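Local coordinates for putative modification methylase (Thermus thermophilus, PDB 2ZIG), which probably transfers a methyl group from S-adenosyl-L-methionine to the N4 amino group of cytosine in DNA, as a two-subunit modification methylase, at residues 43-48 with 247-252; 78-83 with 91-96; 180-185 with 232-237; 198-203 with 225-230. One frame throughout, in Å; residues are numbered along the deposited sequence.

Contact 1: 43-48 with 247-252; sequences LVVTSP and GTTLIA
Val45 and Thr249 carry the whole contact, and their side chains cross obliquely. The tight part is the meeting of Thr249 CG2 with Val45 CB at 3.7 Å, with the same methyl 3.6 Å from Val45 O. The first torsion of Thr249 (chi1 -55°) sets CG2 anti to the backbone N and OG1 beside it, which brings both branches up to the strand. Thr249 OG1 lies 3.4 Å from Val45 O but is not bonded to it; its hydrogen bond is with Asp241 OD2, while the other carboxylate oxygen binds Thr46 OG1. This is the Rossmann-like core of the methyltransferase: strand 41-46 runs out at Ser47 and Pro48, the start of the family's SPPY signature, and Gly247, in the glycine-rich loop, occupies the N-cap position of helix 248-255. Replacing Thr249 with a valine would probably leave Asp241 OD2 without its hydroxyl mate. Beyond this pair the segments part: Thr46 CB comes no closer than 5.7 Å, to Thr249 OG1, and the strand end opens at Ser47, which is partly exposed and hydrogen-bonded through OG to Val96 O. Thr248, a residue of the S-adenosyl-L-methionine site, turns elsewhere, its OG1 hydrogen-bonded to Arg276.

Contact 2: 78-83 with 91-96; sequences RVWREV and GRLVIV
Trp80 and Val83, one turn apart on helix 66-86, pack on Leu93 and Ile95 of strand 91-97. The helix is the connection of a beta-alpha-beta crossover from strand 41-46 to its parallel neighbour 91-97, and its local axis runs nearly antiparallel to the strand, at 153° and 10.1 Å. Following the helix segment, the first residue to touch is Trp80, whose indole extends to the strand. Ile95, arriving from the opposite direction, sets CD1 over one face of the six-membered ring of Trp80, 3.7 Å from its centroid and 14° off the normal, a CH-pi contact. Leu93 meets the same ring obliquely: Leu93 CD2 is 3.8 Å from Trp80 CE3. On its other branch, Leu93 CD1 is 3.9 Å from Trp80 CZ3, so both methyls of the leucine grip the indole. With an alanine in place of Trp80, Ile95 CD1 would probably lose the ring face it rests on and a gap would open against the strand. Leu126 also touches the indole, outside the two segments. Next comes Val83, whose side chain crosses that of Leu93 at about a right angle and also packs on Val44 of the adjoining strand. With CG1 anti to the backbone N (chi1 166°), this methyl reaches the strand, and Val83 CG1 ends 3.9 Å from Leu93 CB.

Contact 3: 180-185 with 232-237; sequences RKPTQE and FSFVGD
Pro182 sets CB and CG over one face of the Phe234 ring while Arg180 reaches past the ring's edge to Asp237. Pro182 CB stands 3.8 Å from the ring centroid and only 8° off the normal, a CH-pi contact centred on the face, and its neighbour CG is 3.7 Å from Phe234 CZ. Arg180 slides by in the opposite sense to the phenyl. Its CG touches Phe234 CE2 at 3.9 Å, and Arg180 NH1 sits near the ring plane, 3.8 Å from Phe234 CD2, so the charge lies at the rim and not over the face. Arg180 NH1 then donates to Asp237 OD2 at 3.0 Å, in a bent bond that meets the oxygen from 48° above the carboxylate plane. Arg180 NH2 and Asp237 OD1 complete the salt bridge, but NH2 is crowded in the model and its exact place is doubtful. A bend at the second torsion (chi2 68°) turns the Arg180 chain past the ring. Asp237 closes a type II beta turn that starts at Phe234, in the loop joining helix 222-232 to strand 238-241. Gly236 takes the third turn position, with a positive phi. Asp237 N binds Phe234 O at 2.8 Å, and OD2 also receives Phe234 N, in a bond modelled too short for its length to be trusted. Further out, Thr183 N-caps helix 184-190. Gln186 and Ser190 of that helix hydrogen-bond Val235 O and N, and Pro159 of the second subunit packs on Phe234.

Contact 4: 198-203 with 225-230; sequences HRFFRQ and AERLVR
Phe200, in the last turn of helix 194-200, is gripped by Arg227 over one face and Arg230 at one edge. Both arginines stand one turn apart on helix 222-232, which lies against the central sheet of this Rossmann-like domain. Phe200 CG is anti to the carbonyl carbon (chi1 -58°), and the ring projects toward helix 222-232, where it meets the side chains of Arg227 and Arg230. The methylene CG of Arg227 comes 3.6 Å from the centroid of the Phe200 ring, a CH-pi contact offset toward the rim. Farther along, the Arg227 chain bends at its third torsion (chi3 -74°), which lays Arg227 NE 3.2 Å from Phe200 CE1, with guanidinium and ring inclined by only 24°. The charged end is held elsewhere, by a salt bridge from NH1 to Asp207 and a cation-pi contact with Trp205. Arg199 brings CD to 4.0 Å from Arg227 NH2. Its own guanidinium pairs with Glu195, which probably eases the proximity of the two like charges. Just after Phe200, Phe201 is the centre of an inverse gamma turn that takes the chain out of the helix. The guanidinium of Arg230 stands almost perpendicular to the phenyl. The ring therefore points its edge at the guanidinium face, with Phe200 CE2 3.7 Å from Arg230 NH1.

In the fold
Contacts 1 and 2 form the core, one on each side of the central sheet. Strands 41-46 and 91-97 are neighbours, joined by Val44 O to Val94 N at 2.7 Å, and both contacts are mainly apolar and fully buried. Contacts 3 and 4 lie farther out, are partly buried and border the second subunit. There arginines take over the chemistry: a salt bridge beside a proline CH-pi contact in contact 3, arginine chains around a phenyl in contact 4. Helix 222-232 links the groups: its Leu228 packs on Val45 of contact 1 and Val94 of contact 2, while Phe232 of contact 3 touches Phe201 of contact 4.

Contact 1: 43-48 with 247-252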
loop_
_atom_site.group_PDB
_atom_site.type_symbol
_atom_site.label_atom_id
_atom_site.label_comp_id
_atom_site.label_asym_id
_atom_site.label_seq_id
_atom_site.Cartn_x
_atom_site.Cartn_y
_atom_site.Cartn_z
ATOM N N LEU B 43 7.944 17.362 -11.807
ATOM C CA LEU B 43 6.964 16.510 -11.151
ATOM C C LEU B 43 6.136 15.752 -12.162
ATOM O O LEU B 43 5.827 16.268 -13.225
ATOM C CB LEU B 43 6.015 17.359 -10.297
ATOM C CG LEU B 43 4.742 16.693 -9.756
ATOM C CD1 LEU B 43 5.126 15.610 -8.763
ATOM C CD2 LEU B 43 3.849 17.737 -9.084
ATOM N N VAL B 44 5.771 14.525 -11.811
ATOM C CA VAL B 44 4.923 13.697 -12.658
ATOM C C VAL B 44 3.723 13.206 -11.830
ATOM O O VAL B 44 3.885 12.655 -10.744
ATOM C CB VAL B 44 5.681 12.453 -13.184
ATOM C CG1 VAL B 44 4.750 11.597 -14.027
ATOM C CG2 VAL B 44 6.899 12.878 -13.994
ATOM N N VAL B 45 2.516 13.426 -12.330
ATOM C CA VAL B 45 1.330 12.940 -11.638
ATOM C C VAL B 45 0.588 12.140 -12.683
ATOM O O VAL B 45 0.293 12.647 -13.773
ATOM C CB VAL B 45 0.435 14.083 -11.147
ATOM C CG1 VAL B 45 -0.843 13.513 -10.507
ATOM C CG2 VAL B 45 1.195 14.934 -10.153
ATOM N N THR B 46 0.287 10.886 -12.378
ATOM C CA THR B 46 -0.410 10.077 -13.360
ATOM C C THR B 46 -1.049 8.827 -12.786
ATOM O O THR B 46 -0.808 8.441 -11.645
ATOM C CB THR B 46 0.557 9.656 -14.494
ATOM O OG1 THR B 46 -0.174 8.982 -15.527
ATOM C CG2 THR B 46 1.635 8.725 -13.951
ATOM N N SER B 47 -1.869 8.198 -13.611
ATOM C CA SER B 47 -2.549 6.973 -13.245
ATOM C C SER B 47 -2.259 5.975 -14.364
ATOM O O SER B 47 -2.441 6.283 -15.547
ATOM C CB SER B 47 -4.053 7.225 -13.144
ATOM O OG SER B 47 -4.725 6.077 -12.663
ATOM N N PRO B 48 -1.785 4.772 -14.010
ATOM C CA PRO B 48 -1.490 3.771 -15.040
ATOM C C PRO B 48 -2.753 3.444 -15.829
ATOM O O PRO B 48 -3.829 3.297 -15.261
ATOM C CB PRO B 48 -0.957 2.588 -14.235
ATOM C CG PRO B 48 -1.634 2.748 -12.896
ATOM C CD PRO B 48 -1.572 4.232 -12.657
ATOM N N GLY B 247 -6.652 14.733 -19.896
ATOM C CA GLY B 247 -5.828 15.823 -19.393
ATOM C C GLY B 247 -6.040 16.416 -18.010
ATOM O O GLY B 247 -5.652 17.560 -17.773
ATOM N N THR B 248 -6.620 15.649 -17.094
ATOM C CA THR B 248 -6.861 16.131 -15.740
ATOM C C THR B 248 -5.609 16.778 -15.156
ATOM O O THR B 248 -5.654 17.906 -14.649
ATOM C CB THR B 248 -7.285 14.980 -14.809
ATOM O OG1 THR B 248 -8.369 14.268 -15.409
ATOM C CG2 THR B 248 -7.734 15.517 -13.455
ATOM N N THR B 249 -4.487 16.076 -15.244
ATOM C CA THR B 249 -3.246 16.591 -14.690
ATOM C C THR B 249 -2.735 17.840 -15.397
ATOM O O THR B 249 -2.213 18.746 -14.757
ATOM C CB THR B 249 -2.155 15.521 -14.712
ATOM O OG1 THR B 249 -2.628 14.349 -14.031
ATOM C CG2 THR B 249 -0.892 16.039 -14.028
ATOM N N LEU B 250 -2.864 17.876 -16.717
ATOM C CA LEU B 250 -2.425 19.033 -17.495
ATOM C C LEU B 250 -3.251 20.235 -17.045
ATOM O O LEU B 250 -2.731 21.322 -16.850
ATOM C CB LEU B 250 -2.658 18.779 -18.992
ATOM C CG LEU B 250 -1.663 17.961 -19.834
ATOM C CD1 LEU B 250 -0.779 17.086 -18.979
ATOM C CD2 LEU B 250 -2.447 17.131 -20.838
ATOM N N ILE B 251 -4.550 20.024 -16.882
ATOM C CA ILE B 251 -5.462 21.078 -16.453
ATOM C C ILE B 251 -5.118 21.584 -15.053
ATOM O O ILE B 251 -5.045 22.788 -14.830
ATOM C CB ILE B 251 -6.909 20.566 -16.488
ATOM C CG1 ILE B 251 -7.305 20.300 -17.942
ATOM C CG2 ILE B 251 -7.849 21.557 -15.834
ATOM C CD1 ILE B 251 -8.680 19.674 -18.095
ATOM N N ALA B 252 -4.903 20.657 -14.119
ATOM C CA ALA B 252 -4.552 21.003 -12.745
ATOM C C ALA B 252 -3.259 21.809 -12.746
ATOM O O ALA B 252 -3.131 22.792 -12.032
ATOM C CB ALA B 252 -4.375 19.743 -11.907
#

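Contact 2: 78-83 with 91-96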
loop_
_atom_site.group_PDB
_atom_site.type_symbol
_atom_site.label_atom_id
_atom_site.label_comp_id
_atom_site.label_asym_id
_atom_site.label_seq_id
_atom_site.Cartn_x
_atom_site.Cartn_y
_atom_site.Cartn_z
ATOM N N ARG B 78 9.127 0.556 -18.355
ATOM C CA ARG B 78 9.856 1.263 -19.398
ATOM C C ARG B 78 9.501 2.748 -19.371
ATOM O O ARG B 78 10.291 3.601 -19.793
ATOM C CB ARG B 78 9.540 0.667 -20.765
ATOM C CG ARG B 78 10.195 -0.685 -21.013
ATOM C CD ARG B 78 9.931 -1.144 -22.442
ATOM N NE ARG B 78 8.498 -1.203 -22.713
ATOM C CZ ARG B 78 7.966 -1.438 -23.909
ATOM N NH1 ARG B 78 8.753 -1.639 -24.960
ATOM N NH2 ARG B 78 6.645 -1.467 -24.053
ATOM N N VAL B 79 8.305 3.047 -18.873
ATOM C CA VAL B 79 7.853 4.428 -18.757
ATOM C C VAL B 79 8.499 5.056 -17.520
ATOM O O VAL B 79 9.015 6.173 -17.578
ATOM C CB VAL B 79 6.321 4.498 -18.617
ATOM C CG1 VAL B 79 5.878 5.938 -18.397
ATOM C CG2 VAL B 79 5.666 3.917 -19.861
ATOM N N TRP B 80 8.480 4.329 -16.406
ATOM C CA TRP B 80 9.068 4.824 -15.161
ATOM C C TRP B 80 10.565 5.101 -15.379
ATOM O O TRP B 80 11.129 6.022 -14.775
ATOM C CB TRP B 80 8.888 3.800 -14.022
ATOM C CG TRP B 80 7.470 3.301 -13.779
ATOM C CD1 TRP B 80 7.115 2.047 -13.365
ATOM C CD2 TRP B 80 6.239 4.034 -13.920
ATOM N NE1 TRP B 80 5.750 1.952 -13.245
ATOM C CE2 TRP B 80 5.188 3.155 -13.578
ATOM C CE3 TRP B 80 5.923 5.346 -14.304
ATOM C CZ2 TRP B 80 3.838 3.546 -13.608
ATOM C CZ3 TRP B 80 4.585 5.735 -14.334
ATOM C CH2 TRP B 80 3.559 4.834 -13.987
ATOM N N ARG B 81 11.204 4.305 -16.238
ATOM C CA ARG B 81 12.635 4.486 -16.534
ATOM C C ARG B 81 12.891 5.846 -17.158
ATOM O O ARG B 81 13.813 6.549 -16.762
ATOM C CB ARG B 81 13.156 3.413 -17.488
ATOM C CG ARG B 81 13.538 2.111 -16.826
ATOM C CD ARG B 81 14.531 1.333 -17.682
ATOM N NE ARG B 81 14.828 0.028 -17.096
ATOM C CZ ARG B 81 13.943 -0.957 -16.983
ATOM N NH1 ARG B 81 12.700 -0.790 -17.422
ATOM N NH2 ARG B 81 14.295 -2.104 -16.413
ATOM N N GLU B 82 12.087 6.206 -18.151
ATOM C CA GLU B 82 12.236 7.504 -18.796
ATOM C C GLU B 82 11.907 8.615 -17.804
ATOM O O GLU B 82 12.582 9.645 -17.770
ATOM C CB GLU B 82 11.314 7.621 -20.017
ATOM C CG GLU B 82 11.779 6.833 -21.230
ATOM C CD GLU B 82 13.227 7.119 -21.582
ATOM O OE1 GLU B 82 13.592 8.304 -21.701
ATOM O OE2 GLU B 82 14.002 6.156 -21.737
ATOM N N VAL B 83 10.863 8.410 -17.003
ATOM C CA VAL B 83 10.476 9.406 -16.011
ATOM C C VAL B 83 11.656 9.677 -15.086
ATOM O O VAL B 83 11.961 10.825 -14.778
ATOM C CB VAL B 83 9.276 8.931 -15.149
ATOM C CG1 VAL B 83 9.125 9.840 -13.909
ATOM C CG2 VAL B 83 7.999 8.958 -15.984
ATOM N N GLY B 91 13.090 15.700 -7.753
ATOM C CA GLY B 91 11.734 15.711 -8.269
ATOM C C GLY B 91 11.103 14.358 -7.982
ATOM O O GLY B 91 11.793 13.425 -7.576
ATOM N N ARG B 92 9.802 14.223 -8.198
ATOM C CA ARG B 92 9.175 12.947 -7.903
ATOM C C ARG B 92 8.121 12.496 -8.889
ATOM O O ARG B 92 7.553 13.290 -9.641
ATOM C CB ARG B 92 8.570 12.971 -6.491
ATOM C CG ARG B 92 7.419 13.953 -6.293
ATOM C CD ARG B 92 6.853 13.867 -4.873
ATOM N NE ARG B 92 7.821 14.328 -3.879
ATOM C CZ ARG B 92 7.692 14.160 -2.565
ATOM N NH1 ARG B 92 6.631 13.534 -2.065
ATOM N NH2 ARG B 92 8.627 14.622 -1.748
ATOM N N LEU B 93 7.894 11.189 -8.885
ATOM C CA LEU B 93 6.884 10.565 -9.717
ATOM C C LEU B 93 5.752 10.163 -8.762
ATOM O O LEU B 93 5.950 9.354 -7.855
ATOM C CB LEU B 93 7.473 9.338 -10.416
ATOM C CG LEU B 93 6.534 8.236 -10.908
ATOM C CD1 LEU B 93 5.731 8.693 -12.117
ATOM C CD2 LEU B 93 7.365 7.022 -11.253
ATOM N N VAL B 94 4.581 10.757 -8.954
ATOM C CA VAL B 94 3.419 10.466 -8.114
ATOM C C VAL B 94 2.481 9.604 -8.948
ATOM O O VAL B 94 2.096 9.990 -10.050
ATOM C CB VAL B 94 2.681 11.764 -7.702
ATOM C CG1 VAL B 94 1.546 11.444 -6.738
ATOM C CG2 VAL B 94 3.649 12.723 -7.048
ATOM N N ILE B 95 2.116 8.437 -8.427
ATOM C CA ILE B 95 1.245 7.524 -9.159
ATOM C C ILE B 95 -0.037 7.185 -8.392
ATOM O O ILE B 95 0.006 6.597 -7.309
ATOM C CB ILE B 95 1.998 6.217 -9.489
ATOM C CG1 ILE B 95 3.328 6.548 -10.185
ATOM C CG2 ILE B 95 1.156 5.350 -10.392
ATOM C CD1 ILE B 95 4.247 5.354 -10.390
ATOM N N VAL B 96 -1.176 7.573 -8.957
ATOM C CA VAL B 96 -2.471 7.305 -8.338
ATOM C C VAL B 96 -2.920 5.952 -8.872
ATOM O O VAL B 96 -3.265 5.818 -10.046
ATOM C CB VAL B 96 -3.487 8.396 -8.708
ATOM C CG1 VAL B 96 -4.827 8.110 -8.038
ATOM C CG2 VAL B 96 -2.941 9.765 -8.285
#

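Contact 3: 180-185 with 232-237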
loop_
_atom_site.group_PDB
_atom_site.type_symbol
_atom_site.label_atom_id
_atom_site.label_comp_id
_atom_site.label_asym_id
_atom_site.label_seq_id
_atom_site.Cartn_x
_atom_site.Cartn_y
_atom_site.Cartn_z
ATOM N N ARG B 180 15.796 20.494 -3.980
ATOM C CA ARG B 180 15.329 21.416 -5.008
ATOM C C ARG B 180 15.762 22.850 -4.675
ATOM O O ARG B 180 16.007 23.174 -3.513
ATOM C CB ARG B 180 13.802 21.318 -5.087
ATOM C CG ARG B 180 13.179 21.973 -6.294
ATOM C CD ARG B 180 13.538 21.248 -7.580
ATOM N NE ARG B 180 13.017 21.975 -8.730
ATOM C CZ ARG B 180 11.728 22.073 -9.035
ATOM N NH1 ARG B 180 10.812 21.480 -8.280
ATOM N NH2 ARG B 180 11.355 22.786 -10.086
ATOM N N LYS B 181 15.856 23.704 -5.694
ATOM C CA LYS B 181 16.270 25.092 -5.490
ATOM C C LYS B 181 15.478 26.072 -6.367
ATOM O O LYS B 181 15.826 26.313 -7.520
ATOM C CB LYS B 181 17.769 25.235 -5.777
ATOM C CG LYS B 181 18.638 24.195 -5.075
ATOM C CD LYS B 181 20.123 24.434 -5.325
ATOM C CE LYS B 181 20.963 23.269 -4.816
ATOM N NZ LYS B 181 20.668 22.955 -3.389
ATOM N N PRO B 182 14.398 26.648 -5.818
ATOM C CA PRO B 182 13.551 27.599 -6.543
ATOM C C PRO B 182 13.930 29.056 -6.292
ATOM O O PRO B 182 14.697 29.353 -5.381
ATOM C CB PRO B 182 12.172 27.276 -6.004
ATOM C CG PRO B 182 12.471 27.055 -4.551
ATOM C CD PRO B 182 13.736 26.213 -4.573
ATOM N N THR B 183 13.386 29.958 -7.105
ATOM C CA THR B 183 13.652 31.387 -6.944
ATOM C C THR B 183 12.782 31.911 -5.804
ATOM O O THR B 183 11.758 31.312 -5.471
ATOM C CB THR B 183 13.306 32.195 -8.225
ATOM O OG1 THR B 183 11.900 32.106 -8.486
ATOM C CG2 THR B 183 14.071 31.658 -9.428
ATOM N N GLN B 184 13.185 33.027 -5.205
ATOM C CA GLN B 184 12.422 33.605 -4.109
ATOM C C GLN B 184 10.954 33.770 -4.462
ATOM O O GLN B 184 10.080 33.464 -3.655
ATOM C CB GLN B 184 12.990 34.967 -3.705
ATOM C CG GLN B 184 13.957 34.915 -2.534
ATOM C CD GLN B 184 13.307 34.406 -1.261
ATOM O OE1 GLN B 184 12.278 34.925 -0.820
ATOM N NE2 GLN B 184 13.910 33.387 -0.659
ATOM N N GLU B 185 10.677 34.256 -5.664
ATOM C CA GLU B 185 9.296 34.448 -6.059
ATOM C C GLU B 185 8.605 33.098 -6.219
ATOM O O GLU B 185 7.387 32.999 -6.062
ATOM C CB GLU B 185 9.201 35.251 -7.357
ATOM C CG GLU B 185 9.679 34.516 -8.586
ATOM C CD GLU B 185 9.104 35.099 -9.871
ATOM O OE1 GLU B 185 9.517 34.645 -10.961
ATOM O OE2 GLU B 185 8.235 36.000 -9.792
ATOM N N PHE B 232 3.838 19.388 -4.617
ATOM C CA PHE B 232 5.125 18.905 -5.061
ATOM C C PHE B 232 5.747 19.519 -6.299
ATOM O O PHE B 232 6.425 18.825 -7.047
ATOM C CB PHE B 232 5.042 17.383 -5.197
ATOM C CG PHE B 232 4.636 16.695 -3.922
ATOM C CD1 PHE B 232 5.487 16.704 -2.812
ATOM C CD2 PHE B 232 3.387 16.086 -3.807
ATOM C CE1 PHE B 232 5.097 16.120 -1.600
ATOM C CE2 PHE B 232 2.987 15.499 -2.599
ATOM C CZ PHE B 232 3.848 15.518 -1.493
ATOM N N SER B 233 5.503 20.811 -6.510
ATOM C CA SER B 233 6.091 21.548 -7.620
ATOM C C SER B 233 5.958 23.022 -7.276
ATOM O O SER B 233 5.214 23.381 -6.370
ATOM C CB SER B 233 5.366 21.266 -8.941
ATOM O OG SER B 233 4.134 21.962 -9.008
ATOM N N PHE B 234 6.687 23.868 -7.998
ATOM C CA PHE B 234 6.642 25.314 -7.789
ATOM C C PHE B 234 6.062 25.983 -9.023
ATOM O O PHE B 234 6.108 25.418 -10.118
ATOM C CB PHE B 234 8.054 25.863 -7.553
ATOM C CG PHE B 234 8.660 25.440 -6.250
ATOM C CD1 PHE B 234 8.317 26.088 -5.069
ATOM C CD2 PHE B 234 9.570 24.385 -6.200
ATOM C CE1 PHE B 234 8.872 25.693 -3.852
ATOM C CE2 PHE B 234 10.131 23.982 -4.988
ATOM C CZ PHE B 234 9.779 24.639 -3.811
ATOM N N VAL B 235 5.510 27.180 -8.851
ATOM C CA VAL B 235 4.970 27.915 -9.986
ATOM C C VAL B 235 6.091 27.944 -11.030
ATOM O O VAL B 235 7.257 28.129 -10.685
ATOM C CB VAL B 235 4.600 29.366 -9.590
ATOM C CG1 VAL B 235 4.139 30.138 -10.801
ATOM C CG2 VAL B 235 3.502 29.351 -8.542
ATOM N N GLY B 236 5.752 27.734 -12.295
ATOM C CA GLY B 236 6.774 27.737 -13.326
ATOM C C GLY B 236 7.375 26.372 -13.642
ATOM O O GLY B 236 7.911 26.180 -14.735
ATOM N N ASP B 237 7.300 25.425 -12.702
ATOM C CA ASP B 237 7.834 24.078 -12.928
ATOM C C ASP B 237 7.088 23.350 -14.044
ATOM O O ASP B 237 5.992 23.754 -14.445
ATOM C CB ASP B 237 7.721 23.208 -11.673
ATOM C CG ASP B 237 8.688 23.605 -10.580
ATOM O OD1 ASP B 237 9.611 24.411 -10.838
ATOM O OD2 ASP B 237 8.526 23.089 -9.454
#

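Contact 4: 198-203 with 225-230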
loop_
_atom_site.group_PDB
_atom_site.type_symbol
_atom_site.label_atom_id
_atom_site.label_comp_id
_atom_site.label_asym_id
_atom_site.label_seq_id
_atom_site.Cartn_x
_atom_site.Cartn_y
_atom_site.Cartn_z
ATOM N N HIS B 198 -1.836 21.910 6.298
ATOM C CA HIS B 198 -2.226 20.863 7.233
ATOM C C HIS B 198 -3.271 19.929 6.652
ATOM O O HIS B 198 -3.279 18.741 6.956
ATOM C CB HIS B 198 -2.687 21.495 8.549
ATOM C CG HIS B 198 -1.566 22.146 9.301
ATOM N ND1 HIS B 198 -0.460 21.444 9.733
ATOM C CD2 HIS B 198 -1.336 23.441 9.621
ATOM C CE1 HIS B 198 0.405 22.277 10.282
ATOM N NE2 HIS B 198 -0.101 23.496 10.226
ATOM N N ARG B 199 -4.133 20.455 5.791
ATOM C CA ARG B 199 -5.135 19.616 5.156
ATOM C C ARG B 199 -4.497 18.706 4.100
ATOM O O ARG B 199 -4.851 17.533 3.999
ATOM C CB ARG B 199 -6.204 20.469 4.489
ATOM C CG ARG B 199 -7.337 19.664 3.873
ATOM C CD ARG B 199 -8.259 20.582 3.096
ATOM N NE ARG B 199 -8.542 21.790 3.863
ATOM C CZ ARG B 199 -8.705 22.988 3.318
ATOM N NH1 ARG B 199 -8.614 23.127 1.999
ATOM N NH2 ARG B 199 -8.948 24.048 4.084
ATOM N N PHE B 200 -3.552 19.242 3.328
ATOM C CA PHE B 200 -2.898 18.473 2.266
ATOM C C PHE B 200 -1.832 17.488 2.738
ATOM O O PHE B 200 -1.828 16.319 2.334
ATOM C CB PHE B 200 -2.234 19.397 1.247
ATOM C CG PHE B 200 -3.161 20.364 0.590
ATOM C CD1 PHE B 200 -4.541 20.220 0.685
ATOM C CD2 PHE B 200 -2.645 21.407 -0.175
ATOM C CE1 PHE B 200 -5.390 21.094 0.030
ATOM C CE2 PHE B 200 -3.488 22.286 -0.834
ATOM C CZ PHE B 200 -4.860 22.132 -0.736
ATOM N N PHE B 201 -0.911 17.968 3.568
ATOM C CA PHE B 201 0.164 17.114 4.046
ATOM C C PHE B 201 -0.214 16.200 5.208
ATOM O O PHE B 201 0.184 16.415 6.351
ATOM C CB PHE B 201 1.392 17.952 4.411
ATOM C CG PHE B 201 2.101 18.532 3.219
ATOM C CD1 PHE B 201 1.699 19.745 2.672
ATOM C CD2 PHE B 201 3.132 17.823 2.595
ATOM C CE1 PHE B 201 2.311 20.247 1.512
ATOM C CE2 PHE B 201 3.747 18.314 1.437
ATOM C CZ PHE B 201 3.336 19.522 0.898
ATOM N N ARG B 202 -1.003 15.182 4.893
ATOM C CA ARG B 202 -1.428 14.182 5.860
ATOM C C ARG B 202 -1.453 12.893 5.056
ATOM O O ARG B 202 -1.470 12.940 3.827
ATOM C CB ARG B 202 -2.807 14.513 6.425
ATOM C CG ARG B 202 -3.889 14.681 5.388
ATOM C CD ARG B 202 -5.226 14.860 6.084
ATOM N NE ARG B 202 -5.275 16.080 6.876
ATOM C CZ ARG B 202 -5.778 16.155 8.106
ATOM N NH1 ARG B 202 -5.788 17.319 8.751
ATOM N NH2 ARG B 202 -6.247 15.068 8.702
ATOM N N GLN B 203 -1.453 11.746 5.720
ATOM C CA GLN B 203 -1.400 10.497 4.986
ATOM C C GLN B 203 -2.719 9.970 4.431
ATOM O O GLN B 203 -2.718 9.075 3.593
ATOM C CB GLN B 203 -0.694 9.420 5.831
ATOM C CG GLN B 203 -0.511 8.102 5.090
ATOM C CD GLN B 203 0.676 7.283 5.576
ATOM O OE1 GLN B 203 0.918 7.155 6.775
ATOM N NE2 GLN B 203 1.404 6.706 4.639
ATOM N N ALA B 225 -5.652 16.246 -8.377
ATOM C CA ALA B 225 -4.453 16.593 -9.136
ATOM C C ALA B 225 -3.939 17.976 -8.729
ATOM O O ALA B 225 -2.731 18.184 -8.580
ATOM C CB ALA B 225 -4.745 16.558 -10.637
ATOM N N GLU B 226 -4.851 18.928 -8.545
ATOM C CA GLU B 226 -4.429 20.275 -8.171
ATOM C C GLU B 226 -3.704 20.271 -6.836
ATOM O O GLU B 226 -2.740 20.994 -6.646
ATOM C CB GLU B 226 -5.625 21.223 -8.112
ATOM C CG GLU B 226 -6.268 21.450 -9.456
ATOM C CD GLU B 226 -7.499 22.317 -9.365
ATOM O OE1 GLU B 226 -8.350 22.036 -8.495
ATOM O OE2 GLU B 226 -7.627 23.269 -10.162
ATOM N N ARG B 227 -4.179 19.452 -5.911
ATOM C CA ARG B 227 -3.569 19.353 -4.594
ATOM C C ARG B 227 -2.127 18.838 -4.725
ATOM O O ARG B 227 -1.212 19.363 -4.095
ATOM C CB ARG B 227 -4.420 18.420 -3.724
ATOM C CG ARG B 227 -4.107 18.433 -2.245
ATOM C CD ARG B 227 -5.161 17.643 -1.444
ATOM N NE ARG B 227 -6.439 18.349 -1.319
ATOM C CZ ARG B 227 -7.445 17.953 -0.539
ATOM N NH1 ARG B 227 -7.337 16.841 0.191
ATOM N NH2 ARG B 227 -8.549 18.688 -0.455
ATOM N N LEU B 228 -1.921 17.826 -5.562
ATOM C CA LEU B 228 -0.586 17.261 -5.748
ATOM C C LEU B 228 0.361 18.275 -6.396
ATOM O O LEU B 228 1.500 18.441 -5.955
ATOM C CB LEU B 228 -0.674 15.977 -6.585
ATOM C CG LEU B 228 -1.408 14.842 -5.848
ATOM C CD1 LEU B 228 -1.718 13.676 -6.802
ATOM C CD2 LEU B 228 -0.540 14.370 -4.665
ATOM N N VAL B 229 -0.117 18.964 -7.428
ATOM C CA VAL B 229 0.700 19.968 -8.094
ATOM C C VAL B 229 1.156 21.019 -7.079
ATOM O O VAL B 229 2.341 21.344 -7.001
ATOM C CB VAL B 229 -0.078 20.672 -9.233
ATOM C CG1 VAL B 229 0.728 21.861 -9.764
ATOM C CG2 VAL B 229 -0.347 19.695 -10.365
ATOM N N ARG B 230 0.219 21.536 -6.287
ATOM C CA ARG B 230 0.546 22.559 -5.294
ATOM C C ARG B 230 1.510 22.074 -4.225
ATOM O O ARG B 230 2.287 22.861 -3.683
ATOM C CB ARG B 230 -0.729 23.073 -4.624
ATOM C CG ARG B 230 -1.726 23.689 -5.600
ATOM C CD ARG B 230 -2.918 24.239 -4.861
ATOM N NE ARG B 230 -2.510 25.257 -3.898
ATOM C CZ ARG B 230 -3.292 25.727 -2.937
ATOM N NH1 ARG B 230 -4.533 25.265 -2.806
ATOM N NH2 ARG B 230 -2.836 26.662 -2.111
#